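Local coordinates for inactive PncC family protein (PDB 5KOL) that is of unknown function, a CinA-family member that appears to lack nicotinamide-nucleotide (NMN) amidohydrolase activity, at residues G45-A50 against L159-A164; S88-K93 against A113-G118; V132-H137 against A145-A150. All coordinates share one frame; numbering follows the deposited sequence. Where two conformers were deposited one is given.

Contact 1: G45-A50 against L159-A164; sequences GKLASA and LAVRFA
Val161 points its CB at the helix that starts at Lys46 and lays its two methyls on different parts of that helix's first turn. CG1, set anti to the backbone N (chi1 175°), lies against Leu47, 3.9 Å from Leu47 CA and 4.0 Å from Leu47 CD1. The same methyl meets Ala50 one turn later, with Ala50 CB 4.1 Å from Val161 CG1, so it fits between residues i and i+3. CG2 lies over the start of the turn, 3.9 Å from Leu47 N and 4.1 Å from Lys46 CB; beyond CB the lysine chain leads away from this helix pair. Leu47 answers obliquely. Its CG is anti to the backbone N (chi1 173°), which carries CD1 along the flank of Val161 and on to Ala164, whose CB is 4.4 Å from Leu47 CD1. No hydrogen bond crosses the interface, and the two segments bury just 181 Å² between them, a small apolar junction. The axes of the two short segments approach to 9.8 Å at a signed crossing angle of -53°. Gly45 is the N-cap of its helix, and Glu40 takes up the N-H groups of Leu47 and Ala48 with its carboxylate. Leu47 and Ala164 both rest on Ile112 and Ile114 of strand 110-116, so helices 46-52 and 153-171 lie side by side on one face of the sheet; Ile18 of helix 18-31 touches Ala50 and Val161. Ala48 packs on Val66 of the second subunit, which places its helix at the subunit interface, between its own sheet and that subunit.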
loop_
_atom_site.group_PDB
_atom_site.type_symbol
_atom_site.label_atom_id
_atom_site.label_comp_id
_atom_site.label_asym_id
_atom_site.label_seq_id
_atom_site.Cartn_x
_atom_site.Cartn_y
_atom_site.Cartn_z
ATOM N N GLY A 45 1.531 -1.036 -4.261
ATOM C CA GLY A 45 1.378 0.132 -3.415
ATOM C C GLY A 45 1.545 1.444 -4.151
ATOM O O GLY A 45 1.353 2.513 -3.548
ATOM N N LYS A 46 1.882 1.396 -5.441
ATOM C CA LYS A 46 2.100 2.627 -6.188
ATOM C C LYS A 46 0.795 3.343 -6.527
ATOM O O LYS A 46 0.823 4.562 -6.737
ATOM C CB LYS A 46 2.909 2.338 -7.461
ATOM C CG LYS A 46 4.390 2.043 -7.200
ATOM C CD LYS A 46 5.118 1.649 -8.479
ATOM C CE LYS A 46 6.631 1.526 -8.288
ATOM N NZ LYS A 46 7.288 2.840 -8.044
ATOM N N LEU A 47 -0.344 2.627 -6.591
ATOM C CA LEU A 47 -1.632 3.301 -6.741
ATOM C C LEU A 47 -1.986 4.073 -5.474
ATOM O O LEU A 47 -2.339 5.259 -5.533
ATOM C CB LEU A 47 -2.732 2.278 -7.076
ATOM C CG LEU A 47 -4.171 2.810 -7.111
ATOM C CD1 LEU A 47 -4.384 3.838 -8.250
ATOM C CD2 LEU A 47 -5.209 1.679 -7.229
ATOM N N ALA A 48 -1.869 3.413 -4.313
ATOM C CA ALA A 48 -2.039 4.087 -3.028
ATOM C C ALA A 48 -1.123 5.296 -2.907
ATOM O O ALA A 48 -1.558 6.362 -2.452
ATOM C CB ALA A 48 -1.776 3.107 -1.885
ATOM N N SER A 49 0.148 5.134 -3.300
ATOM C CA SER A 49 1.094 6.246 -3.242
ATOM C C SER A 49 0.644 7.404 -4.121
ATOM O O SER A 49 0.825 8.576 -3.753
ATOM C CB SER A 49 2.484 5.772 -3.661
ATOM O OG SER A 49 3.407 6.844 -3.606
ATOM N N ALA A 50 0.076 7.107 -5.286
ATOM C CA ALA A 50 -0.420 8.168 -6.151
ATOM C C ALA A 50 -1.505 8.973 -5.446
ATOM O O ALA A 50 -1.507 10.209 -5.487
ATOM C CB ALA A 50 -0.953 7.567 -7.451
ATOM N N LEU A 159 1.713 2.476 -16.331
ATOM C CA LEU A 159 0.495 2.617 -17.119
ATOM C C LEU A 159 -0.720 2.068 -16.383
ATOM O O LEU A 159 -1.810 2.641 -16.472
ATOM C CB LEU A 159 0.634 1.915 -18.461
ATOM C CG LEU A 159 1.571 2.607 -19.434
ATOM C CD1 LEU A 159 2.200 1.572 -20.344
ATOM C CD2 LEU A 159 0.796 3.686 -20.200
ATOM N N ALA A 160 -0.555 0.950 -15.665
ATOM C CA ALA A 160 -1.685 0.385 -14.924
ATOM C C ALA A 160 -2.214 1.370 -13.893
ATOM O O ALA A 160 -3.434 1.508 -13.725
ATOM C CB ALA A 160 -1.274 -0.926 -14.237
ATOM N N VAL A 161 -1.315 2.033 -13.160
ATOM C CA VAL A 161 -1.764 2.997 -12.154
ATOM C C VAL A 161 -2.518 4.145 -12.828
ATOM O O VAL A 161 -3.625 4.508 -12.412
ATOM C CB VAL A 161 -0.584 3.499 -11.294
ATOM C CG1 VAL A 161 -1.061 4.602 -10.327
ATOM C CG2 VAL A 161 0.093 2.337 -10.484
ATOM N N ARG A 162 -1.945 4.724 -13.896
ATOM C CA ARG A 162 -2.635 5.815 -14.595
ATOM C C ARG A 162 -3.969 5.356 -15.173
ATOM O O ARG A 162 -4.966 6.085 -15.114
ATOM C CB ARG A 162 -1.762 6.386 -15.722
ATOM C CG ARG A 162 -0.616 7.262 -15.228
ATOM C CD ARG A 162 0.388 7.585 -16.361
ATOM N NE ARG A 162 -0.170 8.396 -17.432
ATOM C CZ ARG A 162 0.225 8.312 -18.700
ATOM N NH1 ARG A 162 1.154 7.419 -19.052
ATOM N NH2 ARG A 162 -0.330 9.092 -19.623
ATOM N N PHE A 163 -4.003 4.159 -15.758
ATOM C CA PHE A 163 -5.243 3.660 -16.350
ATOM C C PHE A 163 -6.323 3.444 -15.287
ATOM O O PHE A 163 -7.492 3.779 -15.496
ATOM C CB PHE A 163 -4.977 2.351 -17.097
ATOM C CG PHE A 163 -6.210 1.741 -17.675
ATOM C CD1 PHE A 163 -6.705 2.184 -18.886
ATOM C CD2 PHE A 163 -6.889 0.725 -17.002
ATOM C CE1 PHE A 163 -7.846 1.654 -19.432
ATOM C CE2 PHE A 163 -8.040 0.180 -17.545
ATOM C CZ PHE A 163 -8.527 0.645 -18.754
ATOM N N ALA A 164 -5.947 2.846 -14.153
ATOM C CA ALA A 164 -6.902 2.601 -13.070
ATOM C C ALA A 164 -7.613 3.885 -12.646
ATOM O O ALA A 164 -8.834 3.895 -12.412
ATOM C CB ALA A 164 -6.170 1.977 -11.875
#

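Contact 2: S88-K93 against A113-G118; sequences SAVSEK and AITGYG
Thr115 and Ala89 make the one direct hydrogen bond between these segments: Thr115 OG1 donates to Ala89 O over 2.7 Å. The hydroxyl approaches from above the carbonyl plane, 52° out of it. Thr115 has OG1 anti to its own backbone N (chi1 177°), which directs the hydroxyl toward the loop.

Apolar contact is concentrated on Val90. Its CG2 sits 3.6 Å from the centroid of the Tyr117 ring and 18° off the ring normal, a CH-pi contact over the face. Val90 CB presses near the rim, 3.4 Å from Tyr117 CE2, and CG2 also lies 3.6 Å from Gly116 C.

A water bridges Ser88 and Tyr117. It donates to Ser88 OG over 2.7 Å and is hydrogen-bonded to Tyr117 OH, lying in the plane of the ring at its edge, so the phenol's tip is tied to the loop.

Within the loop, Ser91 OG donates to Ser88 O (3.0 Å) and, as N-cap, also pairs with Val94 N at the start of helix 92-106. The loop thus links helices 81-87 and 92-106 over the end of strand 110-116, where Thr115 also touches Ala95 and Met98, and Val90 continues onto Trp133 of strand 131-138.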
loop_
_atom_site.group_PDB
_atom_site.type_symbol
_atom_site.label_atom_id
_atom_site.label_comp_id
_atom_site.label_asym_id
_atom_site.label_seq_id
_atom_site.Cartn_x
_atom_site.Cartn_y
_atom_site.Cartn_z
ATOM N N SER A 88 -6.992 -18.221 -11.641
ATOM C CA SER A 88 -5.731 -17.552 -11.304
ATOM C C SER A 88 -5.983 -16.188 -10.669
ATOM O O SER A 88 -7.098 -15.656 -10.750
ATOM C CB SER A 88 -4.821 -17.396 -12.525
ATOM O OG SER A 88 -5.072 -16.148 -13.171
ATOM N N ALA A 89 -4.955 -15.626 -10.016
ATOM C CA ALA A 89 -5.067 -14.311 -9.387
ATOM C C ALA A 89 -5.181 -13.178 -10.395
ATOM O O ALA A 89 -5.676 -12.099 -10.045
ATOM C CB ALA A 89 -3.850 -14.038 -8.485
ATOM N N VAL A 90 -4.690 -13.373 -11.614
ATOM C CA VAL A 90 -4.813 -12.373 -12.677
ATOM C C VAL A 90 -6.040 -12.793 -13.474
ATOM O O VAL A 90 -5.951 -13.578 -14.416
ATOM C CB VAL A 90 -3.555 -12.298 -13.541
ATOM C CG1 VAL A 90 -3.777 -11.371 -14.746
ATOM C CG2 VAL A 90 -2.348 -11.838 -12.700
ATOM N N SER A 91 -7.209 -12.287 -13.082
ATOM C CA SER A 91 -8.447 -12.723 -13.717
ATOM C C SER A 91 -9.527 -11.699 -13.441
ATOM O O SER A 91 -9.485 -10.986 -12.435
ATOM C CB SER A 91 -8.911 -14.085 -13.193
ATOM O OG SER A 91 -9.353 -13.932 -11.852
ATOM N N GLU A 92 -10.525 -11.678 -14.326
ATOM C CA GLU A 92 -11.672 -10.799 -14.135
ATOM C C GLU A 92 -12.364 -11.064 -12.800
ATOM O O GLU A 92 -12.743 -10.128 -12.087
ATOM C CB GLU A 92 -12.650 -10.968 -15.301
ATOM C CG GLU A 92 -13.935 -10.195 -15.132
ATOM C CD GLU A 92 -14.864 -10.326 -16.325
ATOM O OE1 GLU A 92 -15.906 -9.635 -16.333
ATOM O OE2 GLU A 92 -14.553 -11.111 -17.243
ATOM N N LYS A 93 -12.523 -12.335 -12.437
ATOM C CA LYS A 93 -13.241 -12.663 -11.212
ATOM C C LYS A 93 -12.487 -12.186 -9.977
ATOM O O LYS A 93 -13.080 -11.586 -9.071
ATOM C CB LYS A 93 -13.501 -14.173 -11.157
ATOM C CG LYS A 93 -14.150 -14.670 -9.871
ATOM C CD LYS A 93 -15.556 -14.139 -9.665
ATOM C CE LYS A 93 -16.275 -14.918 -8.559
ATOM N NZ LYS A 93 -17.638 -14.396 -8.235
ATOM N N ALA A 113 -9.462 -1.923 -8.037
ATOM C CA ALA A 113 -8.633 -3.114 -7.870
ATOM C C ALA A 113 -7.718 -3.313 -9.080
ATOM O O ALA A 113 -8.117 -3.063 -10.221
ATOM C CB ALA A 113 -9.516 -4.354 -7.638
ATOM N N ILE A 114 -6.476 -3.731 -8.832
ATOM C CA ILE A 114 -5.501 -3.983 -9.900
ATOM C C ILE A 114 -4.819 -5.313 -9.637
ATOM O O ILE A 114 -4.230 -5.513 -8.569
ATOM C CB ILE A 114 -4.423 -2.888 -10.019
ATOM C CG1 ILE A 114 -5.020 -1.495 -10.159
ATOM C CG2 ILE A 114 -3.502 -3.180 -11.233
ATOM C CD1 ILE A 114 -3.949 -0.374 -10.300
ATOM N N THR A 115 -4.860 -6.213 -10.617
ATOM C CA THR A 115 -4.090 -7.450 -10.530
ATOM C C THR A 115 -3.611 -7.797 -11.933
ATOM O O THR A 115 -4.416 -7.812 -12.869
ATOM C CB THR A 115 -4.919 -8.603 -9.922
ATOM O OG1 THR A 115 -4.147 -9.820 -9.918
ATOM C CG2 THR A 115 -6.256 -8.814 -10.674
ATOM N N GLY A 116 -2.307 -8.044 -12.087
ATOM C CA GLY A 116 -1.758 -8.285 -13.413
ATOM C C GLY A 116 -0.369 -8.896 -13.393
ATOM O O GLY A 116 0.180 -9.225 -12.338
ATOM N N TYR A 117 0.191 -9.050 -14.608
ATOM C CA TYR A 117 1.564 -9.497 -14.838
ATOM C C TYR A 117 2.393 -8.316 -15.347
ATOM O O TYR A 117 2.327 -7.958 -16.524
ATOM C CB TYR A 117 1.600 -10.643 -15.839
ATOM C CG TYR A 117 0.904 -11.896 -15.356
ATOM C CD1 TYR A 117 1.470 -12.695 -14.363
ATOM C CD2 TYR A 117 -0.311 -12.294 -15.907
ATOM C CE1 TYR A 117 0.836 -13.853 -13.928
ATOM C CE2 TYR A 117 -0.951 -13.451 -15.475
ATOM C CZ TYR A 117 -0.378 -14.218 -14.485
ATOM O OH TYR A 117 -1.022 -15.362 -14.064
ATOM N N GLY A 118 3.190 -7.725 -14.458
ATOM C CA GLY A 118 4.070 -6.643 -14.875
ATOM C C GLY A 118 5.082 -7.079 -15.914
ATOM O O GLY A 118 5.456 -6.297 -16.793
HETATM O O HOH W 1 -3.145 -16.116 -15.102
#

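Contact 3: V132-H137 against A145-A150; sequences VWFAWH and AVMHFA
Phe134 and Ala145 form an antiparallel hydrogen-bonded pair, and the phenylalanine side chain then runs along the partner strand, 141-148, an outermost strand of the chain's sheet. Its CB lies 3.7 Å from Ala145 O, the same oxygen that accepts Phe134 N at 2.8 Å. With CG anti to the carbonyl carbon (chi1 -59°), the ring keeps that oxygen at its edge, near its plane: CD1 is 3.6 Å from Ala145 O. Farther out, CE1 reaches Met147 CG at 3.8 Å. At the tip, CZ meets Phe149 CE2, also at 3.8 Å, the two rings touching edge to edge. Phe149 turns its edge to Val132 as well, so these four residues form a continuous apolar cluster. Helix 153-171 covers it, Phe163 meeting Phe134 and Met147, Leu159 meeting Phe149.

On the other face, in the non-hydrogen-bonded pair Trp133 and Val146, the valine sits over the indole: Val146 CB lies 3.4 Å from the centroid of the six-membered ring and 5° off its normal, a nearly centred CH-pi contact. Trp136 lays its edge by Ala145 CB and sends NE1 to Ala164 O.

Four backbone bonds fix the register, while aromatic and aliphatic carbon fills both faces; Ala145 O, already held by an N-H, is also bordered by Phe134 CD1 and Trp133 CE3, whose slightly positive hydrogens probably add a weak attraction.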
loop_
_atom_site.group_PDB
_atom_site.type_symbol
_atom_site.label_atom_id
_atom_site.label_comp_id
_atom_site.label_asym_id
_atom_site.label_seq_id
_atom_site.Cartn_x
_atom_site.Cartn_y
_atom_site.Cartn_z
ATOM N N VAL A 132 -3.197 -6.925 -17.557
ATOM C CA VAL A 132 -3.629 -6.446 -16.247
ATOM C C VAL A 132 -5.154 -6.377 -16.219
ATOM O O VAL A 132 -5.774 -5.749 -17.088
ATOM C CB VAL A 132 -3.020 -5.071 -15.898
ATOM C CG1 VAL A 132 -3.412 -4.683 -14.470
ATOM C CG2 VAL A 132 -1.508 -5.106 -16.035
ATOM N N TRP A 133 -5.754 -7.019 -15.217
ATOM C CA TRP A 133 -7.190 -6.923 -14.981
ATOM C C TRP A 133 -7.501 -5.842 -13.956
ATOM O O TRP A 133 -6.792 -5.693 -12.964
ATOM C CB TRP A 133 -7.734 -8.255 -14.494
ATOM C CG TRP A 133 -8.124 -9.164 -15.608
ATOM C CD1 TRP A 133 -7.400 -10.203 -16.109
ATOM C CD2 TRP A 133 -9.334 -9.102 -16.380
ATOM N NE1 TRP A 133 -8.090 -10.808 -17.136
ATOM C CE2 TRP A 133 -9.279 -10.148 -17.325
ATOM C CE3 TRP A 133 -10.457 -8.261 -16.363
ATOM C CZ2 TRP A 133 -10.312 -10.383 -18.255
ATOM C CZ3 TRP A 133 -11.490 -8.499 -17.286
ATOM C CH2 TRP A 133 -11.404 -9.550 -18.218
ATOM N N PHE A 134 -8.580 -5.105 -14.185
ATOM C CA PHE A 134 -8.970 -4.017 -13.302
ATOM C C PHE A 134 -10.411 -4.213 -12.874
ATOM O O PHE A 134 -11.210 -4.768 -13.623
ATOM C CB PHE A 134 -8.848 -2.660 -14.001
ATOM C CG PHE A 134 -7.463 -2.336 -14.503
ATOM C CD1 PHE A 134 -7.021 -2.819 -15.722
ATOM C CD2 PHE A 134 -6.638 -1.494 -13.781
ATOM C CE1 PHE A 134 -5.744 -2.506 -16.200
ATOM C CE2 PHE A 134 -5.359 -1.159 -14.246
ATOM C CZ PHE A 134 -4.915 -1.667 -15.457
ATOM N N ALA A 135 -10.760 -3.716 -11.689
ATOM C CA ALA A 135 -12.165 -3.671 -11.296
ATOM C C ALA A 135 -12.439 -2.390 -10.519
ATOM O O ALA A 135 -11.561 -1.874 -9.813
ATOM C CB ALA A 135 -12.571 -4.917 -10.460
ATOM N N TRP A 136 -13.662 -1.871 -10.668
ATOM C CA TRP A 136 -14.124 -0.699 -9.929
ATOM C C TRP A 136 -15.510 -0.957 -9.356
ATOM O O TRP A 136 -16.383 -1.473 -10.053
ATOM C CB TRP A 136 -14.205 0.550 -10.820
ATOM C CG TRP A 136 -12.923 0.862 -11.560
ATOM C CD1 TRP A 136 -11.968 1.759 -11.201
ATOM C CD2 TRP A 136 -12.478 0.266 -12.788
ATOM N NE1 TRP A 136 -10.940 1.763 -12.127
ATOM C CE2 TRP A 136 -11.237 0.857 -13.114
ATOM C CE3 TRP A 136 -13.025 -0.689 -13.658
ATOM C CZ2 TRP A 136 -10.524 0.506 -14.255
ATOM C CZ3 TRP A 136 -12.314 -1.040 -14.791
ATOM C CH2 TRP A 136 -11.077 -0.445 -15.080
ATOM N N HIS A 137 -15.714 -0.554 -8.104
ATOM C CA HIS A 137 -17.017 -0.586 -7.454
ATOM C C HIS A 137 -17.508 0.849 -7.325
ATOM O O HIS A 137 -16.822 1.689 -6.734
ATOM C CB HIS A 137 -16.939 -1.242 -6.076
ATOM C CG HIS A 137 -18.248 -1.270 -5.343
ATOM N ND1 HIS A 137 -19.033 -2.402 -5.260
ATOM C CD2 HIS A 137 -18.908 -0.308 -4.653
ATOM C CE1 HIS A 137 -20.119 -2.134 -4.557
ATOM N NE2 HIS A 137 -20.068 -0.871 -4.174
ATOM N N ALA A 145 -12.336 -4.362 -16.486
ATOM C CA ALA A 145 -11.719 -4.170 -17.792
ATOM C C ALA A 145 -10.370 -4.881 -17.791
ATOM O O ALA A 145 -9.709 -4.962 -16.762
ATOM C CB ALA A 145 -11.539 -2.679 -18.120
ATOM N N VAL A 146 -9.967 -5.395 -18.947
ATOM C CA VAL A 146 -8.631 -5.955 -19.104
ATOM C C VAL A 146 -7.849 -5.105 -20.102
ATOM O O VAL A 146 -8.419 -4.519 -21.031
ATOM C CB VAL A 146 -8.677 -7.435 -19.543
ATOM C CG1 VAL A 146 -9.487 -7.598 -20.833
ATOM C CG2 VAL A 146 -7.260 -8.010 -19.701
ATOM N N MET A 147 -6.531 -5.026 -19.884
ATOM C CA MET A 147 -5.611 -4.287 -20.743
ATOM C C MET A 147 -4.360 -5.114 -21.010
ATOM O O MET A 147 -3.957 -5.940 -20.188
ATOM C CB MET A 147 -5.211 -2.955 -20.101
ATOM C CG MET A 147 -6.365 -1.980 -19.924
ATOM S SD MET A 147 -6.937 -1.381 -21.525
ATOM C CE MET A 147 -5.551 -0.372 -22.057
ATOM N N HIS A 148 -3.729 -4.867 -22.160
ATOM C CA HIS A 148 -2.467 -5.510 -22.528
ATOM C C HIS A 148 -1.447 -4.413 -22.800
ATOM O O HIS A 148 -1.447 -3.818 -23.881
ATOM C CB HIS A 148 -2.652 -6.414 -23.737
ATOM C CG HIS A 148 -3.669 -7.490 -23.515
ATOM N ND1 HIS A 148 -3.389 -8.646 -22.818
ATOM C CD2 HIS A 148 -4.970 -7.575 -23.877
ATOM C CE1 HIS A 148 -4.470 -9.406 -22.773
ATOM N NE2 HIS A 148 -5.445 -8.780 -23.407
ATOM N N PHE A 149 -0.588 -4.136 -21.821
ATOM C CA PHE A 149 0.348 -3.025 -21.918
ATOM C C PHE A 149 1.677 -3.497 -22.491
ATOM O O PHE A 149 2.169 -4.573 -22.134
ATOM C CB PHE A 149 0.575 -2.381 -20.549
ATOM C CG PHE A 149 -0.664 -1.750 -19.947
ATOM C CD1 PHE A 149 -1.260 -0.636 -20.543
ATOM C CD2 PHE A 149 -1.217 -2.259 -18.774
ATOM C CE1 PHE A 149 -2.392 -0.051 -19.981
ATOM C CE2 PHE A 149 -2.352 -1.686 -18.209
ATOM C CZ PHE A 149 -2.927 -0.566 -18.807
ATOM N N ALA A 150 2.255 -2.687 -23.383
ATOM C CA ALA A 150 3.578 -2.965 -23.924
ATOM C C ALA A 150 4.658 -2.295 -23.074
ATOM O O ALA A 150 4.411 -1.319 -22.362
ATOM C CB ALA A 150 3.688 -2.493 -25.380
#

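From the N terminus, contact 1 opens first, at helix 46-52, and closes last, at helix 153-171, so its long loop encloses both others. Inside it, contact 2 runs from the loop before helix 92-106 to the end of strand 110-116 and is complete before contact 3 begins, the hairpin of strands 131-138 and 141-148. These two are in series and never cross, yet they share a sheet: strands 110-116 and 131-138 are neighbours, bonded through Ala113 N to Ala135 O and Thr115 O to Trp133 N. On the sheet face that carries Ile114, Phe134 and Trp136, these side chains meet Leu47, Ala160, Phe163 and Ala164, joining both helices of contact 1 to the sheet.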